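Local atomic coordinates of geranyltranstransferase (Methylococcus capsulatus, PDB entry 3TS7), a protein that probably makes farnesyl diphosphate, as a magnesium-dependent prenyltransferase of the FPP/GGPP synthase family. Residues V139-L151 / L191-P204. Residues are numbered along the deposited sequence; the frame is centred on the assembly and turned at random.
Sequences VPAENRIAMIETL and LIRASVRLACLARP. With PO4 (phosphate ion), chain G.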
loop_
_atom_site.group_PDB
_atom_site.type_symbol
_atom_site.label_atom_id
_atom_site.label_comp_id
_atom_site.label_asym_id
_atom_site.label_seq_id
_atom_site.Cartn_x
_atom_site.Cartn_y
_atom_site.Cartn_z
ATOM N N VAL B 139 11.564 -11.150 -15.103
ATOM C CA VAL B 139 10.773 -12.371 -15.114
ATOM C C VAL B 139 9.607 -12.176 -16.088
ATOM O O VAL B 139 9.333 -11.050 -16.486
ATOM C CB VAL B 139 10.209 -12.685 -13.691
ATOM C CG1 VAL B 139 11.319 -12.726 -12.642
ATOM C CG2 VAL B 139 9.138 -11.675 -13.293
ATOM N N PRO B 140 8.920 -13.263 -16.482
ATOM C CA PRO B 140 7.769 -13.123 -17.372
ATOM C C PRO B 140 6.642 -12.310 -16.739
ATOM O O PRO B 140 6.551 -12.214 -15.503
ATOM C CB PRO B 140 7.324 -14.569 -17.600
ATOM C CG PRO B 140 8.580 -15.366 -17.438
ATOM C CD PRO B 140 9.352 -14.674 -16.364
ATOM N N ALA B 141 5.828 -11.699 -17.596
ATOM C CA ALA B 141 4.735 -10.830 -17.176
ATOM C C ALA B 141 3.828 -11.496 -16.129
ATOM O O ALA B 141 3.549 -10.895 -15.091
ATOM C CB ALA B 141 3.925 -10.386 -18.397
ATOM N N GLU B 142 3.402 -12.740 -16.393
ATOM C CA GLU B 142 2.555 -13.485 -15.460
ATOM C C GLU B 142 3.132 -13.644 -14.064
ATOM O O GLU B 142 2.401 -13.561 -13.071
ATOM C CB GLU B 142 2.166 -14.861 -16.011
ATOM C CG GLU B 142 1.126 -14.820 -17.124
ATOM C CD GLU B 142 -0.131 -13.995 -16.804
ATOM O OE1 GLU B 142 -0.539 -13.866 -15.624
ATOM O OE2 GLU B 142 -0.738 -13.480 -17.764
ATOM N N ASN B 143 4.438 -13.875 -14.001
ATOM C CA ASN B 143 5.156 -14.005 -12.750
ATOM C C ASN B 143 5.187 -12.710 -11.985
ATOM O O ASN B 143 5.036 -12.710 -10.782
ATOM C CB ASN B 143 6.592 -14.497 -13.002
ATOM C CG ASN B 143 6.616 -15.891 -13.538
ATOM O OD1 ASN B 143 6.101 -16.142 -14.623
ATOM N ND2 ASN B 143 7.146 -16.830 -12.750
ATOM N N ARG B 144 5.405 -11.609 -12.692
ATOM C CA ARG B 144 5.432 -10.305 -12.076
ATOM C C ARG B 144 4.053 -9.991 -11.467
ATOM O O ARG B 144 3.962 -9.545 -10.320
ATOM C CB ARG B 144 5.833 -9.246 -13.104
ATOM C CG ARG B 144 6.319 -7.975 -12.464
ATOM C CD ARG B 144 6.584 -6.852 -13.479
ATOM N NE ARG B 144 7.939 -6.873 -14.044
ATOM C CZ ARG B 144 8.977 -6.199 -13.563
ATOM N NH1 ARG B 144 10.149 -6.263 -14.179
ATOM N NH2 ARG B 144 8.866 -5.467 -12.470
ATOM N N ILE B 145 3.002 -10.295 -12.216
ATOM C CA ILE B 145 1.620 -10.079 -11.768
ATOM C C ILE B 145 1.360 -10.930 -10.535
ATOM O O ILE B 145 0.816 -10.456 -9.546
ATOM C CB ILE B 145 0.630 -10.462 -12.872
ATOM C CG1 ILE B 145 0.659 -9.383 -13.947
ATOM C CG2 ILE B 145 -0.786 -10.600 -12.314
ATOM C CD1 ILE B 145 -0.080 -9.729 -15.187
ATOM N N ALA B 146 1.798 -12.184 -10.586
ATOM C CA ALA B 146 1.663 -13.081 -9.440
ATOM C C ALA B 146 2.406 -12.582 -8.206
ATOM O O ALA B 146 1.917 -12.747 -7.097
ATOM C CB ALA B 146 2.099 -14.494 -9.818
ATOM N N MET B 147 3.578 -11.967 -8.383
ATOM C CA MET B 147 4.306 -11.383 -7.253
ATOM C C MET B 147 3.525 -10.263 -6.577
ATOM O O MET B 147 3.525 -10.142 -5.340
ATOM C CB MET B 147 5.623 -10.782 -7.708
ATOM C CG MET B 147 6.696 -11.798 -8.044
ATOM S SD MET B 147 8.175 -10.943 -8.568
ATOM C CE MET B 147 9.250 -12.344 -8.914
ATOM N N ILE B 148 2.896 -9.439 -7.411
ATOM C CA ILE B 148 2.102 -8.290 -6.935
ATOM C C ILE B 148 0.899 -8.803 -6.161
ATOM O O ILE B 148 0.658 -8.363 -5.027
ATOM C CB ILE B 148 1.658 -7.365 -8.101
ATOM C CG1 ILE B 148 2.892 -6.727 -8.762
ATOM C CG2 ILE B 148 0.679 -6.295 -7.600
ATOM C CD1 ILE B 148 2.697 -6.356 -10.218
ATOM N N GLU B 149 0.180 -9.759 -6.751
ATOM C CA GLU B 149 -0.956 -10.387 -6.071
ATOM C C GLU B 149 -0.563 -11.003 -4.743
ATOM O O GLU B 149 -1.282 -10.840 -3.752
ATOM C CB GLU B 149 -1.669 -11.406 -6.971
ATOM C CG GLU B 149 -2.731 -12.308 -6.255
ATOM C CD GLU B 149 -3.799 -11.549 -5.433
ATOM O OE1 GLU B 149 -3.959 -10.311 -5.565
ATOM O OE2 GLU B 149 -4.489 -12.209 -4.625
ATOM N N THR B 150 0.594 -11.669 -4.723
ATOM C CA THR B 150 1.132 -12.265 -3.516
ATOM C C THR B 150 1.314 -11.221 -2.440
ATOM O O THR B 150 0.861 -11.410 -1.299
ATOM C CB THR B 150 2.488 -12.957 -3.792
ATOM O OG1 THR B 150 2.244 -14.117 -4.579
ATOM C CG2 THR B 150 3.187 -13.344 -2.486
ATOM N N LEU B 151 1.951 -10.105 -2.798
ATOM C CA LEU B 151 2.249 -9.083 -1.799
ATOM C C LEU B 151 0.960 -8.393 -1.320
ATOM O O LEU B 151 0.812 -8.083 -0.127
ATOM C CB LEU B 151 3.273 -8.060 -2.312
ATOM C CG LEU B 151 3.874 -7.132 -1.233
ATOM C CD1 LEU B 151 4.842 -7.849 -0.304
ATOM C CD2 LEU B 151 4.592 -5.957 -1.905
ATOM N N LEU B 191 3.292 -12.347 5.504
ATOM C CA LEU B 191 4.386 -11.598 4.869
ATOM C C LEU B 191 5.681 -12.418 4.815
ATOM O O LEU B 191 6.489 -12.246 3.903
ATOM C CB LEU B 191 4.639 -10.244 5.552
ATOM C CG LEU B 191 5.523 -9.234 4.802
ATOM C CD1 LEU B 191 4.934 -8.901 3.430
ATOM C CD2 LEU B 191 5.790 -7.970 5.622
ATOM N N ILE B 192 5.876 -13.306 5.790
ATOM C CA ILE B 192 7.033 -14.212 5.787
ATOM C C ILE B 192 6.897 -15.214 4.650
ATOM O O ILE B 192 7.847 -15.433 3.891
ATOM C CB ILE B 192 7.198 -14.916 7.166
ATOM C CG1 ILE B 192 7.842 -13.945 8.159
ATOM C CG2 ILE B 192 8.043 -16.182 7.054
ATOM C CD1 ILE B 192 7.564 -14.303 9.608
ATOM N N ARG B 193 5.710 -15.800 4.501
ATOM C CA ARG B 193 5.446 -16.701 3.394
ATOM C C ARG B 193 5.527 -15.983 2.058
ATOM O O ARG B 193 5.952 -16.584 1.068
ATOM C CB ARG B 193 4.072 -17.353 3.534
ATOM C CG ARG B 193 3.986 -18.288 4.779
ATOM C CD ARG B 193 2.569 -18.501 5.184
ATOM N NE ARG B 193 1.907 -19.474 4.327
ATOM C CZ ARG B 193 0.719 -20.008 4.591
ATOM N NH1 ARG B 193 0.207 -20.902 3.770
ATOM N NH2 ARG B 193 0.045 -19.649 5.688
ATOM N N ALA B 194 5.128 -14.705 2.028
ATOM C CA ALA B 194 5.240 -13.924 0.769
ATOM C C ALA B 194 6.686 -13.810 0.379
ATOM O O ALA B 194 6.999 -13.922 -0.792
ATOM C CB ALA B 194 4.630 -12.506 0.930
ATOM N N SER B 195 7.567 -13.589 1.351
ATOM C CA SER B 195 8.999 -13.421 1.060
ATOM C C SER B 195 9.595 -14.637 0.355
ATOM O O SER B 195 10.458 -14.512 -0.524
ATOM C CB SER B 195 9.764 -13.153 2.344
ATOM O OG SER B 195 9.150 -12.092 3.030
ATOM N N VAL B 196 9.081 -15.808 0.725
ATOM C CA VAL B 196 9.529 -17.062 0.164
ATOM C C VAL B 196 8.891 -17.296 -1.199
ATOM O O VAL B 196 9.581 -17.699 -2.143
ATOM C CB VAL B 196 9.266 -18.235 1.174
ATOM C CG1 VAL B 196 9.402 -19.596 0.504
ATOM C CG2 VAL B 196 10.230 -18.109 2.324
ATOM N N ARG B 197 7.588 -17.023 -1.303
ATOM C CA ARG B 197 6.861 -17.224 -2.534
ATOM C C ARG B 197 7.366 -16.294 -3.655
ATOM O O ARG B 197 7.420 -16.713 -4.809
ATOM C CB ARG B 197 5.361 -17.044 -2.312
ATOM C CG ARG B 197 4.537 -17.082 -3.573
ATOM C CD ARG B 197 3.052 -17.166 -3.287
ATOM N NE ARG B 197 2.270 -17.021 -4.513
ATOM C CZ ARG B 197 2.040 -17.990 -5.389
ATOM N NH1 ARG B 197 2.538 -19.207 -5.201
ATOM N NH2 ARG B 197 1.317 -17.732 -6.465
ATOM N N LEU B 198 7.744 -15.060 -3.307
ATOM C CA LEU B 198 8.281 -14.114 -4.302
ATOM C C LEU B 198 9.515 -14.671 -5.011
ATOM O O LEU B 198 9.619 -14.578 -6.246
ATOM C CB LEU B 198 8.650 -12.780 -3.651
ATOM C CG LEU B 198 7.489 -11.888 -3.158
ATOM C CD1 LEU B 198 7.933 -10.500 -2.842
ATOM C CD2 LEU B 198 6.437 -11.860 -4.180
ATOM N N ALA B 199 10.428 -15.236 -4.219
ATOM C CA ALA B 199 11.608 -15.938 -4.758
ATOM C C ALA B 199 11.226 -17.093 -5.665
ATOM O O ALA B 199 11.814 -17.258 -6.738
ATOM C CB ALA B 199 12.537 -16.405 -3.638
ATOM N N CYS B 200 10.242 -17.888 -5.245
ATOM C CA CYS B 200 9.744 -18.975 -6.065
ATOM C C CYS B 200 9.209 -18.506 -7.419
ATOM O O CYS B 200 9.460 -19.151 -8.444
ATOM C CB CYS B 200 8.687 -19.784 -5.303
ATOM S SG CYS B 200 9.360 -20.727 -3.876
ATOM N N LEU B 201 8.515 -17.364 -7.428
ATOM C CA LEU B 201 7.960 -16.799 -8.668
ATOM C C LEU B 201 9.034 -16.236 -9.615
ATOM O O LEU B 201 8.753 -16.002 -10.787
ATOM C CB LEU B 201 6.913 -15.716 -8.347
ATOM C CG LEU B 201 5.584 -16.212 -7.765
ATOM C CD1 LEU B 201 4.800 -15.063 -7.062
ATOM C CD2 LEU B 201 4.734 -16.935 -8.817
ATOM N N ALA B 202 10.237 -15.988 -9.100
ATOM C CA ALA B 202 11.376 -15.598 -9.950
ATOM C C ALA B 202 12.126 -16.794 -10.572
ATOM O O ALA B 202 13.196 -16.619 -11.203
ATOM C CB ALA B 202 12.319 -14.693 -9.187
ATOM N N ARG B 203 11.565 -17.996 -10.400
ATOM C CA ARG B 203 12.091 -19.215 -11.021
ATOM C C ARG B 203 11.048 -19.742 -11.989
ATOM O O ARG B 203 10.186 -20.517 -11.598
ATOM C CB ARG B 203 12.402 -20.292 -9.977
ATOM C CG ARG B 203 13.505 -21.326 -10.353
ATOM C CD ARG B 203 13.152 -22.197 -11.549
ATOM N NE ARG B 203 13.329 -23.623 -11.296
ATOM C CZ ARG B 203 12.997 -24.589 -12.150
ATOM N NH1 ARG B 203 13.185 -25.863 -11.824
ATOM N NH2 ARG B 203 12.478 -24.287 -13.330
ATOM N N PRO B 204 11.137 -19.353 -13.273
ATOM C CA PRO B 204 10.104 -19.784 -14.227
ATOM C C PRO B 204 9.928 -21.319 -14.280
ATOM O O PRO B 204 10.909 -22.058 -14.371
ATOM C CB PRO B 204 10.605 -19.205 -15.564
ATOM C CG PRO B 204 11.423 -17.974 -15.133
ATOM C CD PRO B 204 12.133 -18.455 -13.896
HETATM P P PO4 G . 15.073 -26.206 -8.410
HETATM O O1 PO4 G . 14.884 -24.807 -8.980
HETATM O O2 PO4 G . 16.526 -26.620 -8.558
HETATM O O3 PO4 G . 14.718 -26.234 -6.938
HETATM O O4 PO4 G . 14.148 -27.148 -9.163
HETATM O O HOH W 1 0.310 -14.997 -6.623
#
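Leu201 pushes its branched end into the hole formed by Asn143, Ala146, Met147 and Thr150: CD2 rests on Ala146 CB at 3.7 Å, while CD1 lies against the backbone between Ala146 and Met147. Thr150 returns the move, a knob among Ala194, Arg197, Leu198 and Leu201, with CG2 on Ala194 CB. Its two branches divide the work. CG2 stands anti to the backbone N, which leaves OG1 (chi1 -70°) turned back over its own helix to donate to Ala146 O, and Thr150 OG1 also accepts from Arg197 NE at 2.9 Å, a bent bond of 143°. Arg197 runs extended from CG to NE across the threonine, and its NH2 is linked through a water to Ala146 O as well. A leucine in place of Arg197 would probably leave Thr150 OG1 without this donor and that water without one of its partners. Knobs-into-holes packing of this kind joins helices 141-155 and 177-201 within the all-helical prenyl synthase fold; their segments 141-151 and 191-201 run antiparallel, axes 9.5 Å apart at closest approach. Leu198 also touches helix 73-90, and Glu149 is hydrogen-bonded to His129 of the second subunit. Met147, extended beyond CG, slides past Leu201 in the opposite direction until CE sits 3.5 Å from Leu198 O and 3.9 Å from Ala202 CB. Asn143 ND2 gives Leu201 O a short hydrogen bond of 2.7 Å, the donor tilted 18° from the carbonyl plane. Beyond it, Pro140 CD and Pro204 CG meet at 4.1 Å, the two side chains crossing at about a right angle.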